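Local atomic coordinates of ectoine hydroxylase (Sphingopyxis alaskensis, PDB entry 4MHR), a protein that catalyses the iron- and 2-oxoglutarate-dependent hydroxylation of L-ectoine to 5-hydroxyectoine, a compatible solute that helps organisms to survive extreme osmotic stress. Residues Glu130-Gln135 and Asn272-Arg277; Pro165-Leu170 and Asp248-His253. All coordinates share one frame; numbering follows the deposited sequence.

Contact 1 (Glu130-Gln135 and Asn272-Arg277); sequences EVYIHQ and NAVSNR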
# COMPACT_ATOMS: atom_id res chain seq x y z
N GLU A 130 -6.05 -9.33 -14.49
CA GLU A 130 -6.63 -9.84 -13.24
C GLU A 130 -5.63 -9.68 -12.07
O GLU A 130 -4.39 -9.72 -12.25
CB GLU A 130 -7.02 -11.34 -13.44
CG GLU A 130 -8.09 -11.56 -14.55
CD GLU A 130 -9.30 -10.68 -14.40
OE1 GLU A 130 -9.76 -10.39 -13.24
OE2 GLU A 130 -9.75 -10.16 -15.44
N VAL A 131 -6.15 -9.58 -10.87
CA VAL A 131 -5.30 -9.25 -9.69
C VAL A 131 -5.57 -10.17 -8.51
O VAL A 131 -6.61 -10.82 -8.45
CB VAL A 131 -5.58 -7.81 -9.20
CG1 VAL A 131 -5.14 -6.82 -10.23
CG2 VAL A 131 -7.05 -7.60 -8.93
N TYR A 132 -4.65 -10.20 -7.58
CA TYR A 132 -4.87 -10.92 -6.34
C TYR A 132 -4.22 -10.10 -5.23
O TYR A 132 -3.50 -9.09 -5.51
CB TYR A 132 -4.30 -12.35 -6.45
CG TYR A 132 -2.79 -12.37 -6.41
CD1 TYR A 132 -2.03 -12.07 -7.53
CD2 TYR A 132 -2.13 -12.63 -5.25
CE1 TYR A 132 -0.68 -12.05 -7.47
CE2 TYR A 132 -0.73 -12.60 -5.19
CZ TYR A 132 -0.03 -12.33 -6.31
OH TYR A 132 1.34 -12.27 -6.32
N ILE A 133 -4.54 -10.45 -3.99
CA ILE A 133 -4.04 -9.77 -2.80
C ILE A 133 -2.67 -10.28 -2.44
O ILE A 133 -2.56 -11.40 -2.03
CB ILE A 133 -4.99 -9.85 -1.59
CG1 ILE A 133 -6.36 -9.28 -1.98
CG2 ILE A 133 -4.41 -9.07 -0.40
CD1 ILE A 133 -6.32 -7.83 -2.46
N HIS A 134 -1.63 -9.47 -2.66
CA HIS A 134 -0.25 -9.87 -2.30
C HIS A 134 -0.07 -9.80 -0.75
O HIS A 134 0.65 -10.57 -0.16
CB HIS A 134 0.76 -8.95 -3.02
CG HIS A 134 2.14 -8.95 -2.45
ND1 HIS A 134 3.08 -9.94 -2.71
CD2 HIS A 134 2.79 -8.02 -1.70
CE1 HIS A 134 4.23 -9.62 -2.14
NE2 HIS A 134 4.08 -8.46 -1.52
N GLN A 135 -0.71 -8.84 -0.13
CA GLN A 135 -0.54 -8.59 1.30
C GLN A 135 -1.66 -7.70 1.67
O GLN A 135 -2.06 -6.85 0.87
CB GLN A 135 0.76 -7.84 1.54
CG GLN A 135 0.99 -7.46 3.00
CD GLN A 135 2.18 -6.54 3.13
OE1 GLN A 135 2.04 -5.30 3.23
NE2 GLN A 135 3.36 -7.13 3.06
N ASN A 272 -1.67 -7.20 -6.64
CA ASN A 272 -0.67 -7.56 -7.63
C ASN A 272 -1.31 -8.19 -8.89
O ASN A 272 -2.30 -8.85 -8.79
CB ASN A 272 0.37 -8.51 -7.03
CG ASN A 272 1.62 -8.67 -7.93
OD1 ASN A 272 2.01 -7.77 -8.70
ND2 ASN A 272 2.30 -9.80 -7.79
N ALA A 273 -0.74 -7.98 -10.07
CA ALA A 273 -1.23 -8.63 -11.27
C ALA A 273 -0.94 -10.14 -11.12
O ALA A 273 0.16 -10.55 -10.66
CB ALA A 273 -0.52 -8.07 -12.53
N VAL A 274 -1.90 -10.96 -11.50
CA VAL A 274 -1.66 -12.46 -11.48
C VAL A 274 -0.46 -12.89 -12.33
O VAL A 274 0.24 -13.79 -11.93
CB VAL A 274 -2.92 -13.29 -11.81
CG1 VAL A 274 -4.07 -13.02 -10.86
CG2 VAL A 274 -3.38 -12.99 -13.25
N SER A 275 -0.17 -12.19 -13.44
CA SER A 275 1.01 -12.41 -14.27
C SER A 275 2.36 -11.92 -13.64
O SER A 275 3.42 -12.29 -14.07
CB SER A 275 0.81 -11.76 -15.68
OG SER A 275 0.71 -10.35 -15.60
N ASN A 276 2.32 -11.14 -12.57
CA ASN A 276 3.55 -10.72 -11.88
C ASN A 276 3.79 -11.54 -10.61
O ASN A 276 4.20 -11.02 -9.59
CB ASN A 276 3.34 -9.25 -11.50
CG ASN A 276 4.61 -8.58 -11.05
OD1 ASN A 276 5.69 -8.84 -11.55
ND2 ASN A 276 4.49 -7.66 -10.09
N ARG A 277 3.43 -12.82 -10.65
CA ARG A 277 3.41 -13.66 -9.44
C ARG A 277 4.85 -13.87 -8.97
O ARG A 277 5.78 -13.79 -9.73
CB ARG A 277 2.69 -15.00 -9.67
CG ARG A 277 3.60 -16.10 -10.18
CD ARG A 277 2.89 -17.22 -10.95
NE ARG A 277 3.32 -18.55 -10.52
CZ ARG A 277 4.58 -19.01 -10.55
NH1 ARG A 277 5.58 -18.26 -11.01
NH2 ARG A 277 4.84 -20.23 -10.11
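Tyr-132 and Asn-272 lie side by side on one face of an antiparallel sheet and point the same way, ring and amide planes turned 57° apart. The phenol oxygen OH of Tyr-132 accepts a hydrogen bond from ND2 of Asn-272 at 3.0 Å, nearly straight and close to the amide plane. Behind this polar end, CB of Asn-272 packs 3.7 Å from CE1 of Tyr-132. Chi1 of 73° puts CG of Tyr-132 between its backbone N and carbonyl carbon; one edge of the ring meets Ala-273, whose O lies in the ring plane, 3.6 Å from CE1. The CG1 methyl of Val-274 touches CD1 of the ring.

Two backbone bonds make this a hydrogen-bonded pair: Asn-272 N to Tyr-132 O and Tyr-132 N to Asn-272 O. Val-131 and Ala-273 form the next, non-hydrogen-bonded pair, beyond which Val-274 N reaches Glu-130 O at 2.9 Å.

The Asn-272 amide is fixed by the turn that follows its strand. Its OD1 receives ND2 of Asn-276 on a lone pair at 2.8 Å, and its ND2 gives a second bond to Asn-276 O, meeting that carbonyl from above its plane. Both polar atoms of this buried amide are thus engaged.

Strand 131-141 leads from this pairing to Gln-135, which binds L-ectoine. It neighbours 264-273 in the large sheet of the cupin fold; strand 169-175 flanks 264-273 on its other side, and helix 154-162 brings Trp-158, important for ectoine stabilization, edge-to-face with His-134.

Contact 2 (Pro165-Leu170 and Asp248-His253); sequences PRMRAL and DCNLMH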
# COMPACT_ATOMS: atom_id res chain seq x y z
N PRO A 165 8.87 -9.83 -9.47
CA PRO A 165 9.82 -9.47 -10.53
C PRO A 165 9.71 -8.09 -11.09
O PRO A 165 10.75 -7.50 -11.39
CB PRO A 165 9.53 -10.48 -11.67
CG PRO A 165 8.21 -11.08 -11.37
CD PRO A 165 7.87 -10.81 -9.91
N ARG A 166 8.48 -7.58 -11.25
CA ARG A 166 8.22 -6.38 -12.05
C ARG A 166 7.39 -5.34 -11.24
O ARG A 166 6.65 -5.69 -10.35
CB ARG A 166 7.49 -6.70 -13.34
CG ARG A 166 8.17 -7.68 -14.30
CD ARG A 166 9.37 -7.02 -14.92
NE ARG A 166 9.54 -7.65 -16.16
CZ ARG A 166 9.18 -7.21 -17.36
NH1 ARG A 166 8.63 -6.04 -17.59
NH2 ARG A 166 9.41 -8.03 -18.35
N MET A 167 7.46 -4.08 -11.65
CA MET A 167 6.64 -3.03 -10.98
C MET A 167 5.26 -3.07 -11.57
O MET A 167 4.99 -2.35 -12.51
CB MET A 167 7.28 -1.66 -11.16
CG MET A 167 8.66 -1.59 -10.47
SD MET A 167 9.26 0.05 -10.76
CE MET A 167 10.89 -0.09 -10.04
N ARG A 168 4.43 -3.95 -11.05
CA ARG A 168 3.08 -4.16 -11.56
C ARG A 168 2.14 -4.53 -10.40
O ARG A 168 1.30 -5.44 -10.43
CB ARG A 168 3.06 -5.14 -12.74
CG ARG A 168 1.63 -5.33 -13.21
CD ARG A 168 1.01 -5.38 -14.57
NE ARG A 168 1.41 -6.37 -15.43
CZ ARG A 168 0.89 -6.79 -16.62
NH1 ARG A 168 -0.29 -6.57 -17.18
NH2 ARG A 168 1.67 -7.60 -17.28
N ALA A 169 2.31 -3.77 -9.31
CA ALA A 169 1.51 -3.88 -8.11
C ALA A 169 1.19 -2.51 -7.59
O ALA A 169 1.91 -1.53 -7.84
CB ALA A 169 2.22 -4.70 -7.01
N LEU A 170 0.11 -2.43 -6.83
CA LEU A 170 -0.21 -1.17 -6.18
C LEU A 170 -0.83 -1.36 -4.82
O LEU A 170 -1.40 -2.46 -4.50
CB LEU A 170 -1.11 -0.34 -7.02
CG LEU A 170 -2.45 -0.88 -7.39
CD1 LEU A 170 -3.47 -0.62 -6.30
CD2 LEU A 170 -2.93 -0.08 -8.57
N ASP A 248 1.46 3.50 -6.43
CA ASP A 248 2.31 2.57 -7.15
C ASP A 248 3.28 1.90 -6.18
O ASP A 248 3.80 2.53 -5.23
CB ASP A 248 3.08 3.30 -8.22
CG ASP A 248 4.02 2.39 -8.98
OD1 ASP A 248 3.55 1.64 -9.89
OD2 ASP A 248 5.23 2.43 -8.68
N CYS A 249 3.52 0.62 -6.44
CA CYS A 249 4.44 -0.15 -5.64
C CYS A 249 5.83 0.43 -5.39
O CYS A 249 6.39 0.22 -4.32
CB CYS A 249 4.63 -1.55 -6.25
SG CYS A 249 5.41 -1.58 -7.86
N ASN A 250 6.33 1.25 -6.31
CA ASN A 250 7.64 1.79 -6.19
C ASN A 250 7.70 3.27 -5.74
O ASN A 250 8.74 3.90 -5.83
CB ASN A 250 8.39 1.61 -7.50
CG ASN A 250 9.89 1.97 -7.36
OD1 ASN A 250 10.61 1.49 -6.48
ND2 ASN A 250 10.34 2.81 -8.24
N LEU A 251 6.57 3.83 -5.33
CA LEU A 251 6.58 5.20 -4.89
C LEU A 251 7.25 5.36 -3.50
O LEU A 251 7.00 4.60 -2.54
CB LEU A 251 5.16 5.74 -4.78
CG LEU A 251 4.99 7.25 -4.49
CD1 LEU A 251 5.56 8.07 -5.65
CD2 LEU A 251 3.55 7.54 -4.19
N MET A 252 8.11 6.34 -3.39
CA MET A 252 8.91 6.56 -2.12
C MET A 252 8.02 7.25 -1.12
O MET A 252 7.47 8.33 -1.40
CB MET A 252 10.14 7.45 -2.39
CG MET A 252 11.20 7.47 -1.24
SD MET A 252 11.83 5.82 -0.77
CE MET A 252 12.83 5.49 -2.15
N HIS A 253 7.83 6.62 0.03
CA HIS A 253 6.89 7.15 0.97
C HIS A 253 7.27 6.84 2.42
O HIS A 253 8.12 5.94 2.75
CB HIS A 253 5.46 6.61 0.67
CG HIS A 253 5.30 5.16 0.98
ND1 HIS A 253 5.81 4.17 0.18
CD2 HIS A 253 4.81 4.53 2.07
CE1 HIS A 253 5.54 2.99 0.69
NE2 HIS A 253 4.96 3.18 1.85
O HOH W 1 1.11 0.61 -9.72
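Met-167 and Cys-249 meet where a loop runs into strand 169-175. Chi1 of 65° puts SG of Cys-249 between its own backbone N and carbonyl carbon, where it lies 3.7 Å from CA of Met-167, touches CB of that residue and comes near Ala-169 O. CB of Cys-249 packs against CB of Ala-169 at 4.0 Å. The chain of Met-167 is extended beyond CG, with chi2 180° and chi3 -176°. This carries its thioether across Asn-250, where the two side chains cross obliquely: SD touches CB of Asn-250, and CE lies 3.5 Å from both CG and ND2 of the amide. An alanine in place of Met-167 would probably leave CB and the amide of Asn-250 without the packing of SD and CE, opening a gap there, while the touch of CB on the Cys-249 sulfur would remain. The amide itself is anchored by OD1 to Ser-153 and by ND2 to the carbonyls of His-193 and Thr-195.

In the cupin fold of this dioxygenase, the contact marks the end of strand 244-248 beside strand 169-175, with Leu-170 and Asp-248 as an antiparallel non-hydrogen-bonded pair. The chain then leaves the large sheet in a type I turn, Asp-248 to Leu-251, and runs on to the iron ligand His-253.

Ala-169 O accepts from Cys-249 N at 3.0 Å and from a water that also donates to OD1 of Asp-248 at 2.7 Å. The other carboxylate oxygen, OD2, takes Asn-250 N from above the carboxylate plane, closing an Asx turn, and pairs with Arg-26 in a salt bridge. Farther along, ND1 of His-253 donates to Leu-251 O in the plane of its imidazole ring, an almost straight bond of 3.0 Å that would leave NE2 for the metal.

Overall arrangement
From the N terminus, the chain first passes through 130-135, then 165-170, then 248-253, and finally 272-277. Contact 2 closes a loop of 77 intervening residues that lies wholly within the 136-residue loop closed by contact 1; the two nest and do not cross. Their centres are about 12 Å apart. In the large sheet contact 2 joins 244-248 to 169-175 and contact 1 joins 264-273 to 131-141, while 169-175 and 264-273 lie side by side between them. There Ala-273 N probably bonds to Arg-168 O, and Asn-276 ND2 to Arg-166 O. Helix 154-162 comes between 130-135 and 165-170, within the span of contact 1 but before that of contact 2, and its Trp-158 touches His-134 and Cys-249.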